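Local coordinates for beta-galacturonidase (Eisenbergiella tayi, PDB 6NCX) that hydrolyses beta-galacturonides as a family 2 glycoside hydrolase and is seen here with galacturonate bound, at the interface of chains A and B and the interface of chains A and C. Sequence-based numbering; all coordinates share one arbitrary frame. Chains: chain A/B/C, Beta-galacturonidase.

Contact 1: the interface of chains A and B. Residues chain A 433-434, 481; chain B 522.
B:Phe522 reaches from the 3-10 helix 519-524, in the TIM-barrel domain of this family 2 glycoside hydrolase, into a notch formed by A:Trp433 and A:Lys481 at a two-fold interface of the deposited assembly. Start at its CB, which lies beside CB of A:Lys481. The next atom, CG, sits in the tight position between the backbone N and the carbonyl carbon (chi1 85°), which sends the ring out toward chain A. One face takes the lysine chain, with A:Lys481 CD centred over the ring, 3.6 Å from B:Phe522 CD1. On the rim, CE1 has the side-chain amine NZ of A:Lys481 3.5 Å away. On the other side of CZ, CE2 presses on the indole face, 3.6 Å from A:Trp433 CZ2, in an edge-to-face meeting with planes 67° apart. The amine is fixed by a 2.9 Å hydrogen bond from A:Lys481 NZ to A:Trp433 O, and it stands above the carbonyl plane. Replacing B:Phe522 by an alanine would probably leave the A:Lys481 chain and the indole face without their partner across the interface. At the CD1 edge of the indole, A:Trp433 CD1 lies over the centre of the ring of A:Tyr434, a residue that binds galacturonate.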
loop_
_atom_site.group_PDB
_atom_site.type_symbol
_atom_site.label_atom_id
_atom_site.label_comp_id
_atom_site.label_asym_id
_atom_site.label_seq_id
_atom_site.Cartn_x
_atom_site.Cartn_y
_atom_site.Cartn_z
ATOM N N TRP A 433 -15.735 -10.966 -15.669
ATOM C CA TRP A 433 -15.067 -11.261 -14.412
ATOM C C TRP A 433 -14.984 -12.763 -14.171
ATOM O O TRP A 433 -13.882 -13.286 -14.044
ATOM C CB TRP A 433 -15.727 -10.541 -13.221
ATOM C CG TRP A 433 -14.953 -10.800 -11.966
ATOM C CD1 TRP A 433 -15.350 -11.548 -10.891
ATOM C CD2 TRP A 433 -13.589 -10.389 -11.687
ATOM N NE1 TRP A 433 -14.335 -11.598 -9.946
ATOM C CE2 TRP A 433 -13.251 -10.891 -10.411
ATOM C CE3 TRP A 433 -12.644 -9.624 -12.381
ATOM C CZ2 TRP A 433 -11.997 -10.660 -9.824
ATOM C CZ3 TRP A 433 -11.407 -9.381 -11.794
ATOM C CH2 TRP A 433 -11.094 -9.905 -10.534
ATOM N N TYR A 434 -16.093 -13.486 -14.115
ATOM C CA TYR A 434 -15.995 -14.919 -13.874
ATOM C C TYR A 434 -15.923 -15.722 -15.173
ATOM O O TYR A 434 -15.264 -16.770 -15.205
ATOM C CB TYR A 434 -17.167 -15.410 -13.019
ATOM C CG TYR A 434 -17.082 -15.086 -11.528
ATOM C CD1 TYR A 434 -15.906 -15.274 -10.808
ATOM C CD2 TYR A 434 -18.189 -14.597 -10.843
ATOM C CE1 TYR A 434 -15.842 -14.976 -9.435
ATOM C CE2 TYR A 434 -18.142 -14.285 -9.508
ATOM C CZ TYR A 434 -16.973 -14.482 -8.786
ATOM O OH TYR A 434 -16.953 -14.171 -7.432
ATOM N N LYS A 481 -6.428 -9.383 -13.942
ATOM C CA LYS A 481 -7.546 -9.413 -13.015
ATOM C C LYS A 481 -7.060 -9.213 -11.582
ATOM O O LYS A 481 -6.005 -9.736 -11.182
ATOM C CB LYS A 481 -8.303 -10.742 -13.137
ATOM C CG LYS A 481 -9.117 -10.851 -14.420
ATOM C CD LYS A 481 -10.081 -12.005 -14.418
ATOM C CE LYS A 481 -10.756 -12.134 -15.791
ATOM N NZ LYS A 481 -11.595 -13.363 -15.902
ATOM N N PHE B 522 -6.900 -16.787 -11.755
ATOM C CA PHE B 522 -7.103 -15.564 -10.987
ATOM C C PHE B 522 -7.999 -15.788 -9.770
ATOM O O PHE B 522 -7.796 -15.157 -8.721
ATOM C CB PHE B 522 -7.694 -14.475 -11.888
ATOM C CG PHE B 522 -9.200 -14.529 -12.003
ATOM C CD1 PHE B 522 -9.808 -15.287 -12.995
ATOM C CD2 PHE B 522 -10.003 -13.832 -11.109
ATOM C CE1 PHE B 522 -11.172 -15.335 -13.095
ATOM C CE2 PHE B 522 -11.369 -13.875 -11.205
ATOM C CZ PHE B 522 -11.954 -14.631 -12.187
#

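Contact 2: the interface of chains A and C. Residues chain A 281, 283-284, 292, 295, 539; chain C 281, 283-284.
C:Gln283 is the plug of this patch, pushing its amide between A:His281 and A:His295 at a two-fold interface of family 2 glycoside hydrolase subunits, where a reciprocal histidine-glutamine pair is the main motif. Its chain is extended beyond CG (chi2 -173°), carrying the amide across to chain A. There OE1 accepts a hydrogen bond from A:His281 NE2 at 2.6 Å, using an in-plane lone pair, and ring and amide lie nearly coplanar. The twin bond runs from C:His281 NE2 to A:Gln283 OE1, 2.7 Å long and almost straight, 179° at the hydrogen. Within each chain the backbone N of Gln283 donates to ND1 of His281, consistent with ND1 accepting and NE2 donating across the interface. The other end of the C:Gln283 amide, NE2, is 3.0 Å from A:His295 ND1. If ND1 is unprotonated it could accept from the amide, but the nitrogen stands far above the ring plane, so any hydrogen bond here is weak and doubtful. NE2 also meets a water, 3.0 Å away, which links it to the carbonyl O of A:Ala292 in helix 290-302. Alongside, A:Phe284 and C:Phe284 meet edge to edge, A:Phe284 CE2 being 3.9 Å from C:Phe284 CZ. Each phenylalanine also lays CD2 over the His281 ring of its own chain, likely steadying it, while C:Phe284 CE1 rests against the backbone of A:Ala292.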
loop_
_atom_site.group_PDB
_atom_site.type_symbol
_atom_site.label_atom_id
_atom_site.label_comp_id
_atom_site.label_asym_id
_atom_site.label_seq_id
_atom_site.Cartn_x
_atom_site.Cartn_y
_atom_site.Cartn_z
ATOM N N HIS A 281 -18.550 -2.014 7.537
ATOM C CA HIS A 281 -17.585 -0.933 7.671
ATOM C C HIS A 281 -16.417 -1.404 8.536
ATOM O O HIS A 281 -16.639 -2.078 9.555
ATOM C CB HIS A 281 -18.233 0.331 8.272
ATOM C CG HIS A 281 -17.318 1.514 8.316
ATOM N ND1 HIS A 281 -16.319 1.645 9.253
ATOM C CD2 HIS A 281 -17.224 2.601 7.513
ATOM C CE1 HIS A 281 -15.664 2.772 9.046
ATOM N NE2 HIS A 281 -16.192 3.372 7.996
ATOM N N GLN A 283 -14.634 -0.092 10.789
ATOM C CA GLN A 283 -14.676 0.254 12.210
ATOM C C GLN A 283 -15.988 -0.118 12.890
ATOM O O GLN A 283 -16.011 -0.321 14.114
ATOM C CB GLN A 283 -14.440 1.752 12.415
ATOM C CG GLN A 283 -13.065 2.248 12.037
ATOM C CD GLN A 283 -12.917 3.723 12.359
ATOM O OE1 GLN A 283 -13.150 4.584 11.504
ATOM N NE2 GLN A 283 -12.554 4.028 13.608
ATOM N N PHE A 284 -17.075 -0.209 12.135
ATOM C CA PHE A 284 -18.404 -0.224 12.713
ATOM C C PHE A 284 -19.124 -1.546 12.503
ATOM O O PHE A 284 -20.250 -1.708 13.006
ATOM C CB PHE A 284 -19.215 0.942 12.137
ATOM C CG PHE A 284 -18.555 2.286 12.344
ATOM C CD1 PHE A 284 -18.013 2.626 13.592
ATOM C CD2 PHE A 284 -18.448 3.194 11.298
ATOM C CE1 PHE A 284 -17.387 3.853 13.810
ATOM C CE2 PHE A 284 -17.836 4.427 11.495
ATOM C CZ PHE A 284 -17.296 4.757 12.767
ATOM N N ALA A 292 -21.649 7.775 9.155
ATOM C CA ALA A 292 -21.092 6.877 8.157
ATOM C C ALA A 292 -22.095 6.609 7.034
ATOM O O ALA A 292 -21.724 6.599 5.849
ATOM C CB ALA A 292 -20.654 5.587 8.834
ATOM N N HIS A 295 -22.338 9.383 4.728
ATOM C CA HIS A 295 -21.120 9.467 3.941
ATOM C C HIS A 295 -21.198 8.515 2.747
ATOM O O HIS A 295 -20.913 8.905 1.609
ATOM C CB HIS A 295 -19.900 9.189 4.825
ATOM C CG HIS A 295 -18.596 9.456 4.140
ATOM N ND1 HIS A 295 -17.846 8.463 3.549
ATOM C CD2 HIS A 295 -17.936 10.614 3.905
ATOM C CE1 HIS A 295 -16.774 8.993 3.001
ATOM N NE2 HIS A 295 -16.813 10.298 3.187
ATOM N N ARG A 539 -13.701 3.405 2.079
ATOM C CA ARG A 539 -14.437 4.358 1.247
ATOM C C ARG A 539 -13.510 5.203 0.377
ATOM O O ARG A 539 -13.846 6.339 0.012
ATOM C CB ARG A 539 -15.359 5.250 2.089
ATOM C CG ARG A 539 -16.765 4.684 2.297
ATOM C CD ARG A 539 -16.755 3.270 2.846
ATOM N NE ARG A 539 -18.062 2.892 3.355
ATOM C CZ ARG A 539 -18.325 1.776 4.037
ATOM N NH1 ARG A 539 -17.365 0.896 4.301
ATOM N NH2 ARG A 539 -19.566 1.541 4.449
ATOM N N HIS C 281 -10.468 12.532 11.602
ATOM C CA HIS C 281 -10.854 11.251 11.040
ATOM C C HIS C 281 -11.047 11.499 9.556
ATOM O O HIS C 281 -11.580 12.551 9.193
ATOM C CB HIS C 281 -12.138 10.710 11.671
ATOM C CG HIS C 281 -12.525 9.336 11.214
ATOM N ND1 HIS C 281 -13.073 9.086 9.974
ATOM C CD2 HIS C 281 -12.481 8.137 11.852
ATOM C CE1 HIS C 281 -13.323 7.790 9.855
ATOM N NE2 HIS C 281 -12.973 7.192 10.981
ATOM N N GLN C 283 -13.097 10.302 7.375
ATOM C CA GLN C 283 -14.457 10.397 6.866
ATOM C C GLN C 283 -15.240 11.534 7.496
ATOM O O GLN C 283 -16.192 12.036 6.889
ATOM C CB GLN C 283 -15.239 9.097 7.106
ATOM C CG GLN C 283 -14.817 7.880 6.308
ATOM C CD GLN C 283 -15.789 6.713 6.525
ATOM O OE1 GLN C 283 -15.556 5.815 7.370
ATOM N NE2 GLN C 283 -16.901 6.735 5.786
ATOM N N PHE C 284 -14.857 11.949 8.696
ATOM C CA PHE C 284 -15.704 12.764 9.544
ATOM C C PHE C 284 -15.087 14.118 9.864
ATOM O O PHE C 284 -15.715 14.920 10.575
ATOM C CB PHE C 284 -16.008 11.998 10.837
ATOM C CG PHE C 284 -16.597 10.633 10.610
ATOM C CD1 PHE C 284 -17.630 10.445 9.690
ATOM C CD2 PHE C 284 -16.132 9.529 11.333
ATOM C CE1 PHE C 284 -18.200 9.167 9.493
ATOM C CE2 PHE C 284 -16.687 8.260 11.141
ATOM C CZ PHE C 284 -17.727 8.078 10.217
HETATM O O HOH W 1 -19.265 4.971 5.656
#

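Contact 3: the interface of chains A and C. Residues chain A 18-19, 39; chain C 1, 290.
A:Ser18 takes a left-handed backbone conformation (phi 46°, psi 49°) just ahead of strand 19-26, and the chain then straightens at A:Ala19, turning this corner toward C:Met1 and C:Phe290. The methionine, first residue of its chain, stretches out with CG anti to the backbone N (chi1 180°) and the rest of the chain extended, which brings its thioether to the serine. The touching branch of A:Ser18 is CB rather than the hydroxyl: C:Met1 SD lies 3.9 Å from it, and the terminal methyl CE is equally near. C:Phe290 approaches from another side, at the start of helix 290-302. With chi1 at 163°, its CG is anti to the backbone N and the ring reaches toward chain A, its far end meeting the peptide that joins A:Ser18 to A:Ala19. There C:Phe290 CZ is 3.7 Å from the amide N of A:Ala19. The neighbouring rim atom CE2 looks toward the end of strand 35-39, 4.0 Å from the carbonyl O of A:Val39. As a small part of a two-fold interface, the site likely steadies the pairing of chains A and C by seating the chain start and the start of a helix against the strand corner.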
loop_
_atom_site.group_PDB
_atom_site.type_symbol
_atom_site.label_atom_id
_atom_site.label_comp_id
_atom_site.label_asym_id
_atom_site.label_seq_id
_atom_site.Cartn_x
_atom_site.Cartn_y
_atom_site.Cartn_z
ATOM N N SER A 18 -27.198 4.280 22.160
ATOM C CA SER A 18 -26.324 5.460 22.216
ATOM C C SER A 18 -25.689 5.592 23.601
ATOM O O SER A 18 -25.705 6.655 24.232
ATOM C CB SER A 18 -27.069 6.741 21.830
ATOM O OG SER A 18 -27.474 6.717 20.474
ATOM N N ALA A 19 -25.127 4.488 24.080
ATOM C CA ALA A 19 -24.597 4.436 25.435
ATOM C C ALA A 19 -23.634 3.268 25.537
ATOM O O ALA A 19 -23.617 2.373 24.686
ATOM C CB ALA A 19 -25.716 4.300 26.477
ATOM N N VAL A 39 -23.192 0.558 22.480
ATOM C CA VAL A 39 -24.416 0.081 21.858
ATOM C C VAL A 39 -25.026 1.300 21.176
ATOM O O VAL A 39 -25.241 2.321 21.833
ATOM C CB VAL A 39 -25.391 -0.528 22.882
ATOM C CG1 VAL A 39 -26.699 -0.985 22.211
ATOM C CG2 VAL A 39 -24.727 -1.657 23.674
ATOM N N MET C 1 -27.753 13.140 19.128
ATOM C CA MET C 1 -27.098 12.936 20.415
ATOM C C MET C 1 -26.134 14.082 20.749
ATOM O O MET C 1 -25.256 14.414 19.949
ATOM C CB MET C 1 -26.342 11.619 20.409
ATOM C CG MET C 1 -25.623 11.319 21.697
ATOM S SD MET C 1 -24.684 9.795 21.502
ATOM C CE MET C 1 -24.456 9.343 23.223
ATOM N N PHE C 290 -20.302 9.561 17.884
ATOM C CA PHE C 290 -20.208 8.712 19.072
ATOM C C PHE C 290 -19.486 7.383 18.819
ATOM O O PHE C 290 -18.575 7.005 19.570
ATOM C CB PHE C 290 -21.639 8.480 19.596
ATOM C CG PHE C 290 -21.768 7.323 20.538
ATOM C CD1 PHE C 290 -21.336 7.434 21.857
ATOM C CD2 PHE C 290 -22.320 6.123 20.106
ATOM C CE1 PHE C 290 -21.444 6.369 22.724
ATOM C CE2 PHE C 290 -22.432 5.047 20.966
ATOM C CZ PHE C 290 -21.997 5.168 22.283
#

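Contact 2 and contact 3 belong to the same A-C interface, their C-alpha centres about 16 Å apart, and both draw on helix 290-302: chain A brings A:Ala292 and A:His295 from it to contact 2, chain C brings C:Phe290 to contact 3. Each has its twin with the chains exchanged. Contact 1 lies on another surface of chain A, its C-alpha centre about 29 Å from that of contact 2 and 42 Å from that of contact 3, sharing no residue with them. One subunit thus holds two partners at once, consistent with the four-subunit assembly, though the structure alone does not show the form in solution.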